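Local coordinates for PDZ domain protein (Parabacteroides distasonis, PDB 4L8N) that is of unknown function but binds magnesium and combines PDZ domains with a domain of the DUF4136 family, at residues F218-S221 against K222-F226; C286-P290 against Y291-G295; T152-E155 against N156-K159; I83-L86 against S87-S90. All blocks are in the same frame, centred on the assembly; numbering follows the deposited sequence.

Interaction 1 of 4, residues F218-S221 against K222-F226; sequences FSHS and KMEKF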
loop_
_atom_site.group_PDB
_atom_site.type_symbol
_atom_site.label_atom_id
_atom_site.label_comp_id
_atom_site.label_asym_id
_atom_site.label_seq_id
_atom_site.Cartn_x
_atom_site.Cartn_y
_atom_site.Cartn_z
ATOM N N PHE A 218 6.956 15.431 -16.828
ATOM C CA PHE A 218 7.600 16.755 -16.914
ATOM C C PHE A 218 8.624 16.814 -18.042
ATOM O O PHE A 218 8.697 17.845 -18.726
ATOM C CB PHE A 218 8.234 17.176 -15.581
ATOM C CG PHE A 218 7.289 17.735 -14.527
ATOM C CD1 PHE A 218 6.899 19.078 -14.552
ATOM C CD2 PHE A 218 6.823 16.934 -13.485
ATOM C CE1 PHE A 218 6.051 19.601 -13.555
ATOM C CE2 PHE A 218 5.972 17.459 -12.492
ATOM C CZ PHE A 218 5.598 18.793 -12.528
ATOM N N SER A 219 9.320 15.682 -18.316
ATOM C CA SER A 219 10.327 15.512 -19.385
ATOM C C SER A 219 9.744 15.783 -20.753
ATOM O O SER A 219 10.468 16.255 -21.627
ATOM C CB SER A 219 10.929 14.103 -19.385
ATOM O OG SER A 219 10.863 13.419 -18.144
ATOM N N HIS A 220 8.448 15.492 -20.944
ATOM C CA HIS A 220 7.755 15.696 -22.223
ATOM C C HIS A 220 6.659 16.756 -22.134
ATOM O O HIS A 220 6.067 17.098 -23.165
ATOM C CB HIS A 220 7.175 14.371 -22.751
ATOM C CG HIS A 220 8.243 13.395 -23.119
ATOM N ND1 HIS A 220 8.216 12.090 -22.657
ATOM C CD2 HIS A 220 9.383 13.589 -23.832
ATOM C CE1 HIS A 220 9.323 11.528 -23.119
ATOM N NE2 HIS A 220 10.055 12.393 -23.837
ATOM N N SER A 221 6.396 17.280 -20.903
ATOM C CA SER A 221 5.398 18.329 -20.616
ATOM C C SER A 221 3.985 17.941 -21.132
ATOM O O SER A 221 3.309 18.732 -21.806
ATOM C CB SER A 221 5.851 19.685 -21.168
ATOM O OG SER A 221 6.781 20.270 -20.268
ATOM N N LYS A 222 3.559 16.704 -20.800
ATOM C CA LYS A 222 2.267 16.162 -21.190
ATOM C C LYS A 222 1.853 14.975 -20.330
ATOM O O LYS A 222 2.705 14.315 -19.711
ATOM C CB LYS A 222 2.248 15.764 -22.690
ATOM C CG LYS A 222 3.191 14.634 -23.100
ATOM C CD LYS A 222 2.983 14.239 -24.553
ATOM C CE LYS A 222 3.932 13.142 -24.968
ATOM N NZ LYS A 222 4.245 13.198 -26.421
HETATM N N MSE A 223 0.526 14.713 -20.283
HETATM C CA MSE A 223 -0.048 13.523 -19.629
HETATM C C MSE A 223 0.265 12.319 -20.517
HETATM O O MSE A 223 0.285 12.458 -21.742
HETATM C CB MSE A 223 -1.586 13.640 -19.446
HETATM C CG MSE A 223 -2.032 14.660 -18.417
HETATM SE SE MSE A 223 -1.717 14.098 -16.640
HETATM C CE MSE A 223 -2.979 12.840 -16.397
ATOM N N GLU A 224 0.516 11.158 -19.926
ATOM C CA GLU A 224 0.831 9.959 -20.702
ATOM C C GLU A 224 0.194 8.752 -20.085
ATOM O O GLU A 224 -0.062 8.741 -18.878
ATOM C CB GLU A 224 2.358 9.736 -20.774
ATOM C CG GLU A 224 3.109 10.676 -21.699
ATOM C CD GLU A 224 4.623 10.545 -21.714
ATOM O OE1 GLU A 224 5.152 9.607 -21.073
ATOM O OE2 GLU A 224 5.277 11.362 -22.404
ATOM N N LYS A 225 -0.060 7.726 -20.917
ATOM C CA LYS A 225 -0.539 6.430 -20.462
ATOM C C LYS A 225 0.679 5.695 -19.936
ATOM O O LYS A 225 1.779 5.830 -20.488
ATOM C CB LYS A 225 -1.239 5.651 -21.602
ATOM C CG LYS A 225 -2.023 4.428 -21.131
ATOM C CD LYS A 225 -2.463 3.536 -22.289
ATOM C CE LYS A 225 -2.699 2.100 -21.868
ATOM N NZ LYS A 225 -4.009 1.914 -21.191
ATOM N N PHE A 226 0.510 4.989 -18.831
ATOM C CA PHE A 226 1.602 4.231 -18.244
ATOM C C PHE A 226 1.158 2.796 -18.084
ATOM O O PHE A 226 -0.024 2.570 -17.811
ATOM C CB PHE A 226 2.082 4.856 -16.906
ATOM C CG PHE A 226 2.988 6.051 -17.122
ATOM C CD1 PHE A 226 2.458 7.321 -17.318
ATOM C CD2 PHE A 226 4.368 5.897 -17.177
ATOM C CE1 PHE A 226 3.291 8.412 -17.563
ATOM C CE2 PHE A 226 5.201 6.993 -17.427
ATOM C CZ PHE A 226 4.655 8.238 -17.628
#
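His220 leads through Ser221 into Lys222, where the chain enters strand 222-226, and Ser221 has left-handed backbone angles (phi 55°) that carry it through the bend. Ser221 and Lys222 both face Asn217 at the end of strand 211-217. This is a G1 beta bulge, and it closes the hairpin between strands 211-217 and 222-226. A weak backbone bond from Ser221 N to Phe218 O, 3.2 Å long, spans the loop.

The polar side-chain contact joins the loop to the strand. The side chains of His220 and Glu224 cross at about a right angle, with the ring and carboxylate planes 31° apart. His220 ND1 gives a weak, bent hydrogen bond to Glu224 OE2 at 3.0 Å. Glu224 brings its carboxylate there on a chain extended beyond CG. The stronger partner of His220 ND1 is Asn217 OD1. Lys222 adds a light aliphatic contact, with its CG 4.0 Å from His220 CB and its CE 4.1 Å from the same atom. Its ammonium makes no contact with the ring, since Lys222 NZ stays 5.6 Å from His220 ND1.

The hairpin borders the second subunit. Phe218 packs on Pro283 of that subunit, and Phe226 on Tyr272 of the same neighbour.

The chemistry is that of a surface contact. One N-H of His220 is shared, with the stronger bond to the amide oxygen of Asn217 and a weak one to the Glu224 carboxylate. The nearby carboxylate would probably favour a positive charge on the histidine, and the lysine would tend to oppose it.

Interaction 2 of 4, residues C286-P290 against Y291-G295; sequences CMQYP and YTKYG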
loop_
_atom_site.group_PDB
_atom_site.type_symbol
_atom_site.label_atom_id
_atom_site.label_comp_id
_atom_site.label_asym_id
_atom_site.label_seq_id
_atom_site.Cartn_x
_atom_site.Cartn_y
_atom_site.Cartn_z
ATOM N N CYS A 286 3.800 -8.492 15.009
ATOM C CA CYS A 286 5.046 -8.698 15.755
ATOM C C CYS A 286 5.737 -10.022 15.450
ATOM O O CYS A 286 6.875 -10.211 15.902
ATOM C CB CYS A 286 4.816 -8.529 17.246
ATOM S SG CYS A 286 4.389 -6.836 17.710
HETATM N N MSE A 287 5.119 -10.910 14.642
HETATM C CA MSE A 287 5.789 -12.164 14.251
HETATM C C MSE A 287 7.022 -11.849 13.387
HETATM O O MSE A 287 7.916 -12.692 13.252
HETATM C CB MSE A 287 4.830 -13.106 13.523
HETATM C CG MSE A 287 4.107 -14.033 14.479
HETATM SE SE MSE A 287 2.810 -15.216 13.639
HETATM C CE MSE A 287 4.000 -16.293 12.787
ATOM N N GLN A 288 7.081 -10.612 12.821
ATOM C CA GLN A 288 8.228 -10.202 12.031
ATOM C C GLN A 288 9.237 -9.415 12.859
ATOM O O GLN A 288 10.198 -8.916 12.290
ATOM C CB GLN A 288 7.827 -9.464 10.758
ATOM C CG GLN A 288 7.261 -10.433 9.730
ATOM C CD GLN A 288 7.457 -9.951 8.343
ATOM O OE1 GLN A 288 8.248 -10.508 7.576
ATOM N NE2 GLN A 288 6.757 -8.881 8.012
ATOM N N TYR A 289 9.074 -9.355 14.201
ATOM C CA TYR A 289 10.086 -8.770 15.079
ATOM C C TYR A 289 10.720 -9.897 15.911
ATOM O O TYR A 289 9.988 -10.563 16.651
ATOM C CB TYR A 289 9.564 -7.627 15.984
ATOM C CG TYR A 289 10.731 -6.907 16.627
ATOM C CD1 TYR A 289 11.495 -5.993 15.900
ATOM C CD2 TYR A 289 11.196 -7.277 17.896
ATOM C CE1 TYR A 289 12.642 -5.405 16.445
ATOM C CE2 TYR A 289 12.349 -6.699 18.446
ATOM C CZ TYR A 289 13.061 -5.756 17.718
ATOM O OH TYR A 289 14.196 -5.167 18.239
ATOM N N PRO A 290 12.044 -10.187 15.811
ATOM C CA PRO A 290 13.100 -9.496 15.055
ATOM C C PRO A 290 13.362 -10.013 13.633
ATOM O O PRO A 290 14.203 -9.447 12.934
ATOM C CB PRO A 290 14.327 -9.753 15.928
ATOM C CG PRO A 290 14.088 -11.102 16.510
ATOM C CD PRO A 290 12.613 -11.278 16.629
ATOM N N TYR A 291 12.666 -11.078 13.202
ATOM C CA TYR A 291 12.928 -11.657 11.898
ATOM C C TYR A 291 11.896 -11.205 10.859
ATOM O O TYR A 291 10.793 -11.737 10.798
ATOM C CB TYR A 291 12.999 -13.183 12.014
ATOM C CG TYR A 291 13.401 -13.889 10.736
ATOM C CD1 TYR A 291 14.556 -13.527 10.050
ATOM C CD2 TYR A 291 12.651 -14.953 10.240
ATOM C CE1 TYR A 291 14.934 -14.180 8.879
ATOM C CE2 TYR A 291 13.022 -15.618 9.073
ATOM C CZ TYR A 291 14.166 -15.231 8.395
ATOM O OH TYR A 291 14.537 -15.907 7.256
ATOM N N THR A 292 12.291 -10.205 10.047
ATOM C CA THR A 292 11.521 -9.608 8.964
ATOM C C THR A 292 11.998 -10.160 7.617
ATOM O O THR A 292 13.159 -9.960 7.247
ATOM C CB THR A 292 11.648 -8.061 9.014
ATOM O OG1 THR A 292 11.155 -7.559 10.256
ATOM C CG2 THR A 292 10.909 -7.366 7.886
ATOM N N LYS A 293 11.102 -10.847 6.878
ATOM C CA LYS A 293 11.440 -11.308 5.538
ATOM C C LYS A 293 10.442 -10.754 4.475
ATOM O O LYS A 293 10.803 -10.702 3.304
ATOM C CB LYS A 293 11.654 -12.827 5.429
ATOM C CG LYS A 293 10.546 -13.765 5.860
ATOM C CD LYS A 293 10.899 -15.190 5.387
ATOM C CE LYS A 293 10.031 -16.258 6.015
ATOM N NZ LYS A 293 10.066 -17.529 5.237
ATOM N N TYR A 294 9.264 -10.247 4.882
ATOM C CA TYR A 294 8.263 -9.639 3.978
ATOM C C TYR A 294 8.051 -8.171 4.290
ATOM O O TYR A 294 7.587 -7.832 5.374
ATOM C CB TYR A 294 6.914 -10.373 4.044
ATOM C CG TYR A 294 7.041 -11.803 3.584
ATOM C CD1 TYR A 294 7.148 -12.111 2.232
ATOM C CD2 TYR A 294 7.166 -12.841 4.501
ATOM C CE1 TYR A 294 7.345 -13.419 1.804
ATOM C CE2 TYR A 294 7.350 -14.155 4.082
ATOM C CZ TYR A 294 7.432 -14.439 2.731
ATOM O OH TYR A 294 7.613 -15.728 2.296
ATOM N N GLY A 295 8.353 -7.315 3.327
ATOM C CA GLY A 295 8.192 -5.881 3.503
ATOM C C GLY A 295 6.810 -5.321 3.252
ATOM O O GLY A 295 6.445 -4.312 3.857
HETATM O O HOH W 1 10.351 -12.683 14.402
HETATM O O HOH W 2 8.983 -13.883 10.738
HETATM O O HOH W 3 15.152 -8.981 10.686
#
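Gln288 holds the loop that follows it with both ends of its side-chain amide. Gln288 OE1 accepts two backbone N-H groups. Tyr294 N meets it at 2.9 Å in the carbonyl plane, on a lone pair. Lys293 N is 3.0 Å from Gln288 OE1 but tilted 34° from that plane. In return, Gln288 NE2 donates to Tyr294 O at 3.0 Å, close to the plane of its own amide. The chain beyond CG is extended, which carries the amide past Thr292 to this backbone.

The backbone of Gln288 is held as well. Thr292 OG1 donates to Gln288 O at 2.6 Å, and the hydroxyl is also bonded to Trp260 NE1. Further out, water links the two arms of the turn. One water joins Met287 O to Tyr291 N, and a second joins Met287 O to Tyr291 O. The peptide before Pro290 is cis and probably helps to turn the chain. Gln288 also packs on Ile456, Thr133 and Val298, strand residues of the large mixed sheet.

Two bonds to OE1 and one from NE2 hold the buried amide and indicate which end is oxygen and which is nitrogen. They give this irregular loop a defined shape between helix 274-285 and strand 298-309.

Interaction 3 of 4, residues T152-E155 against N156-K159; sequences TIDE and NNRK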
loop_
_atom_site.group_PDB
_atom_site.type_symbol
_atom_site.label_atom_id
_atom_site.label_comp_id
_atom_site.label_asym_id
_atom_site.label_seq_id
_atom_site.Cartn_x
_atom_site.Cartn_y
_atom_site.Cartn_z
ATOM N N THR A 152 4.992 8.239 26.039
ATOM C CA THR A 152 3.940 8.994 26.752
ATOM C C THR A 152 2.550 8.801 26.115
ATOM O O THR A 152 2.375 8.946 24.895
ATOM C CB THR A 152 4.308 10.493 26.791
ATOM O OG1 THR A 152 5.717 10.641 27.017
ATOM C CG2 THR A 152 3.503 11.271 27.831
ATOM N N ILE A 153 1.572 8.481 26.959
ATOM C CA ILE A 153 0.212 8.223 26.510
ATOM C C ILE A 153 -0.534 9.555 26.237
ATOM O O ILE A 153 -0.462 10.484 27.049
ATOM C CB ILE A 153 -0.505 7.288 27.545
ATOM C CG1 ILE A 153 -0.165 5.806 27.231
ATOM C CG2 ILE A 153 -2.042 7.504 27.602
ATOM C CD1 ILE A 153 -0.404 4.787 28.355
ATOM N N ASP A 154 -1.224 9.638 25.066
ATOM C CA ASP A 154 -2.085 10.774 24.716
ATOM C C ASP A 154 -3.354 10.597 25.536
ATOM O O ASP A 154 -4.112 9.649 25.299
ATOM C CB ASP A 154 -2.374 10.862 23.193
ATOM C CG ASP A 154 -3.596 11.697 22.807
ATOM O OD1 ASP A 154 -3.743 12.821 23.338
ATOM O OD2 ASP A 154 -4.403 11.223 21.979
ATOM N N GLU A 155 -3.553 11.481 26.530
ATOM C CA GLU A 155 -4.652 11.447 27.499
ATOM C C GLU A 155 -6.052 11.408 26.863
ATOM O O GLU A 155 -6.952 10.770 27.428
ATOM C CB GLU A 155 -4.532 12.624 28.471
ATOM C CG GLU A 155 -3.501 12.377 29.563
ATOM C CD GLU A 155 -3.728 11.132 30.403
ATOM O OE1 GLU A 155 -4.891 10.867 30.793
ATOM O OE2 GLU A 155 -2.735 10.417 30.672
ATOM N N ASN A 156 -6.210 12.032 25.670
ATOM C CA ASN A 156 -7.448 12.060 24.881
ATOM C C ASN A 156 -7.863 10.651 24.437
ATOM O O ASN A 156 -9.057 10.398 24.239
ATOM C CB ASN A 156 -7.274 12.959 23.656
ATOM C CG ASN A 156 -6.962 14.400 23.997
ATOM O OD1 ASN A 156 -7.808 15.149 24.509
ATOM N ND2 ASN A 156 -5.736 14.826 23.719
ATOM N N ASN A 157 -6.877 9.731 24.319
ATOM C CA ASN A 157 -7.067 8.338 23.911
ATOM C C ASN A 157 -6.441 7.334 24.898
ATOM O O ASN A 157 -5.944 6.292 24.457
ATOM C CB ASN A 157 -6.456 8.129 22.529
ATOM C CG ASN A 157 -7.215 8.778 21.414
ATOM O OD1 ASN A 157 -8.301 8.330 21.021
ATOM N ND2 ASN A 157 -6.641 9.827 20.860
ATOM N N ARG A 158 -6.489 7.623 26.220
ATOM C CA ARG A 158 -5.893 6.779 27.268
ATOM C C ARG A 158 -6.417 5.337 27.237
ATOM O O ARG A 158 -5.607 4.405 27.239
ATOM C CB ARG A 158 -6.098 7.384 28.671
ATOM C CG ARG A 158 -5.740 6.426 29.812
ATOM C CD ARG A 158 -5.440 7.128 31.119
ATOM N NE ARG A 158 -4.128 7.776 31.115
ATOM C CZ ARG A 158 -2.981 7.154 31.372
ATOM N NH1 ARG A 158 -2.969 5.853 31.646
ATOM N NH2 ARG A 158 -1.837 7.826 31.352
ATOM N N LYS A 159 -7.752 5.160 27.207
ATOM C CA LYS A 159 -8.400 3.847 27.206
ATOM C C LYS A 159 -7.855 2.944 26.081
ATOM O O LYS A 159 -7.425 1.823 26.366
ATOM C CB LYS A 159 -9.936 3.990 27.098
ATOM C CG LYS A 159 -10.586 4.688 28.299
ATOM C CD LYS A 159 -12.112 4.735 28.184
ATOM C CE LYS A 159 -12.771 5.535 29.286
ATOM N NZ LYS A 159 -12.655 7.005 29.073
#
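This is a local polar contact at the surface, where the chain leaves strand 147-150 and starts helix 158-175. Two acidic side chains, Asp154 and Glu155, meet Asn156 and Asn157, which precede the helix, and Arg158 in its first turn. Asp154 spreads its carboxylate over two asparagines. Its OD1 takes Asn156 ND2 at 2.9 Å through the syn lone pair. Its OD2 takes Asn157 ND2, also at 2.9 Å, nearly along the C-O bond. CG of Asp154 stands opposite the backbone N (chi1 160°), which turns the carboxylate toward both amides.

Asn157 is the N-cap residue, although its side chain makes no capping bond. The turn before it is closed by Asn157 N, which donates to Asp154 O at 2.9 Å. A weak bond from Asn156 N to Asp154 OD1 is consistent with an Asx turn. An alanine in place of Asp154 has no carboxylate, and the amides of Asn156 and Asn157 would probably be left without their acceptor oxygens and freer to turn.

Glu155 and Arg158 lie side by side in a salt bridge. Arg158 grips side-on: NH2 at 2.8 Å and NE at 3.0 Å both reach Glu155 OE2. The carboxylate and guanidinium planes are 26° apart. Ile153 CG2 sits over one guanidinium face, 3.8 Å from Arg158 NH2.

Interaction 4 of 4, residues I83-L86 against S87-S90; sequences ISNL and SSPS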
loop_
_atom_site.group_PDB
_atom_site.type_symbol
_atom_site.label_atom_id
_atom_site.label_comp_id
_atom_site.label_asym_id
_atom_site.label_seq_id
_atom_site.Cartn_x
_atom_site.Cartn_y
_atom_site.Cartn_z
ATOM N N ILE A 83 22.547 -21.660 20.650
ATOM C CA ILE A 83 21.474 -20.787 20.222
ATOM C C ILE A 83 21.643 -19.364 20.744
ATOM O O ILE A 83 22.178 -19.155 21.827
ATOM C CB ILE A 83 20.096 -21.377 20.676
ATOM C CG1 ILE A 83 19.764 -22.764 20.037
ATOM C CG2 ILE A 83 18.944 -20.383 20.493
ATOM C CD1 ILE A 83 19.658 -22.859 18.465
ATOM N N SER A 84 21.134 -18.395 19.972
ATOM C CA SER A 84 20.977 -17.014 20.377
ATOM C C SER A 84 19.555 -16.544 19.992
ATOM O O SER A 84 18.981 -16.971 18.977
ATOM C CB SER A 84 22.066 -16.107 19.808
ATOM O OG SER A 84 21.829 -15.659 18.486
ATOM N N ASN A 85 18.986 -15.700 20.849
ATOM C CA ASN A 85 17.685 -15.061 20.681
ATOM C C ASN A 85 17.656 -13.757 21.504
ATOM O O ASN A 85 18.707 -13.277 21.949
ATOM C CB ASN A 85 16.558 -16.013 21.078
ATOM C CG ASN A 85 16.689 -16.582 22.452
ATOM O OD1 ASN A 85 17.129 -15.922 23.384
ATOM N ND2 ASN A 85 16.358 -17.844 22.593
ATOM N N LEU A 86 16.466 -13.197 21.717
ATOM C CA LEU A 86 16.274 -11.949 22.455
ATOM C C LEU A 86 16.339 -12.153 23.988
ATOM O O LEU A 86 16.544 -11.181 24.713
ATOM C CB LEU A 86 14.954 -11.282 22.027
ATOM C CG LEU A 86 14.835 -10.901 20.525
ATOM C CD1 LEU A 86 13.440 -10.342 20.213
ATOM C CD2 LEU A 86 15.896 -9.891 20.122
ATOM N N SER A 87 16.214 -13.405 24.475
ATOM C CA SER A 87 16.336 -13.736 25.902
ATOM C C SER A 87 17.809 -13.804 26.291
ATOM O O SER A 87 18.186 -13.201 27.296
ATOM C CB SER A 87 15.645 -15.056 26.227
ATOM O OG SER A 87 14.381 -14.853 26.834
ATOM N N SER A 88 18.655 -14.490 25.489
ATOM C CA SER A 88 20.083 -14.571 25.800
ATOM C C SER A 88 20.993 -14.519 24.549
ATOM O O SER A 88 20.611 -14.994 23.482
ATOM C CB SER A 88 20.385 -15.841 26.592
ATOM O OG SER A 88 20.145 -16.987 25.796
ATOM N N PRO A 89 22.240 -14.033 24.692
ATOM C CA PRO A 89 23.146 -14.013 23.529
ATOM C C PRO A 89 23.800 -15.370 23.249
ATOM O O PRO A 89 24.342 -15.569 22.162
ATOM C CB PRO A 89 24.184 -12.954 23.904
ATOM C CG PRO A 89 24.174 -12.907 25.381
ATOM C CD PRO A 89 22.870 -13.428 25.885
ATOM N N SER A 90 23.788 -16.281 24.229
ATOM C CA SER A 90 24.334 -17.627 24.071
ATOM C C SER A 90 23.617 -18.594 24.988
ATOM O O SER A 90 23.219 -18.214 26.093
ATOM C CB SER A 90 25.836 -17.668 24.317
ATOM O OG SER A 90 26.362 -18.839 23.717
#
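The amide of Asn85 is the flat group of this turn, and its oxygen faces the backbone N-H groups of Ser87 and Ser88. Ser88 N approaches Asn85 OD1 almost in line with the C=O bond, at 3.0 Å. Ser87 N comes from above the amide plane, 40° out of it, at 2.9 Å from Asn85 OD1. At the other end of the amide, Asn85 ND2 bonds to Asp49 OD1. CG of Asn85 sits between the backbone N and the carbonyl carbon (chi1 54°), and this folds the oxygen back over the chain that follows.

The bond to Ser87 N makes an Asx turn. It lies in the hairpin loop that joins strand 78-84 to strand 91-101, neighbouring strands of the six-stranded antiparallel sheet of the N-terminal PDZ domain. A straight backbone bond from Asn85 N to Ser88 O, 3.2 Å long, closes the turn. Replacing Asn85 with a leucine would remove the amide oxygen and is likely to leave the N-H groups of Ser87 and Ser88 without their shared acceptor, and Asp49 without its amide donor.

Toward the strands the contacts become lighter. Ser84 CB lies 3.3 Å from Pro89 O, while the hydroxyl of Ser84 is bonded to Glu52. Ser90 CA makes a C-H...O contact with Ile83 O at 3.5 Å. Ile83 then pairs with Lys91 through the backbone.

In the fold
Along the chain the order is interaction 4, 3, 1, 2. Interaction 4 lies at the loop joining strands 78-84 and 91-101 of the six-stranded antiparallel sheet of the N-terminal PDZ domain. Interactions 3 and 1 both belong to the DUF4136 domain and share no helix or strand: one starts helix 158-175, the other closes the 211-217/222-226 hairpin. Their centres are about 47 Å apart. Interaction 2 follows helix 274-285 and leads to strand 298-309 of the mixed sheet. Interactions 2 and 4 touch, with centres about 17 Å apart: Leu86 CD1 packs on Pro290 CD at 3.8 Å. This contact joins the PDZ hairpin to the buried loop, whereas interaction 1 borders the second subunit.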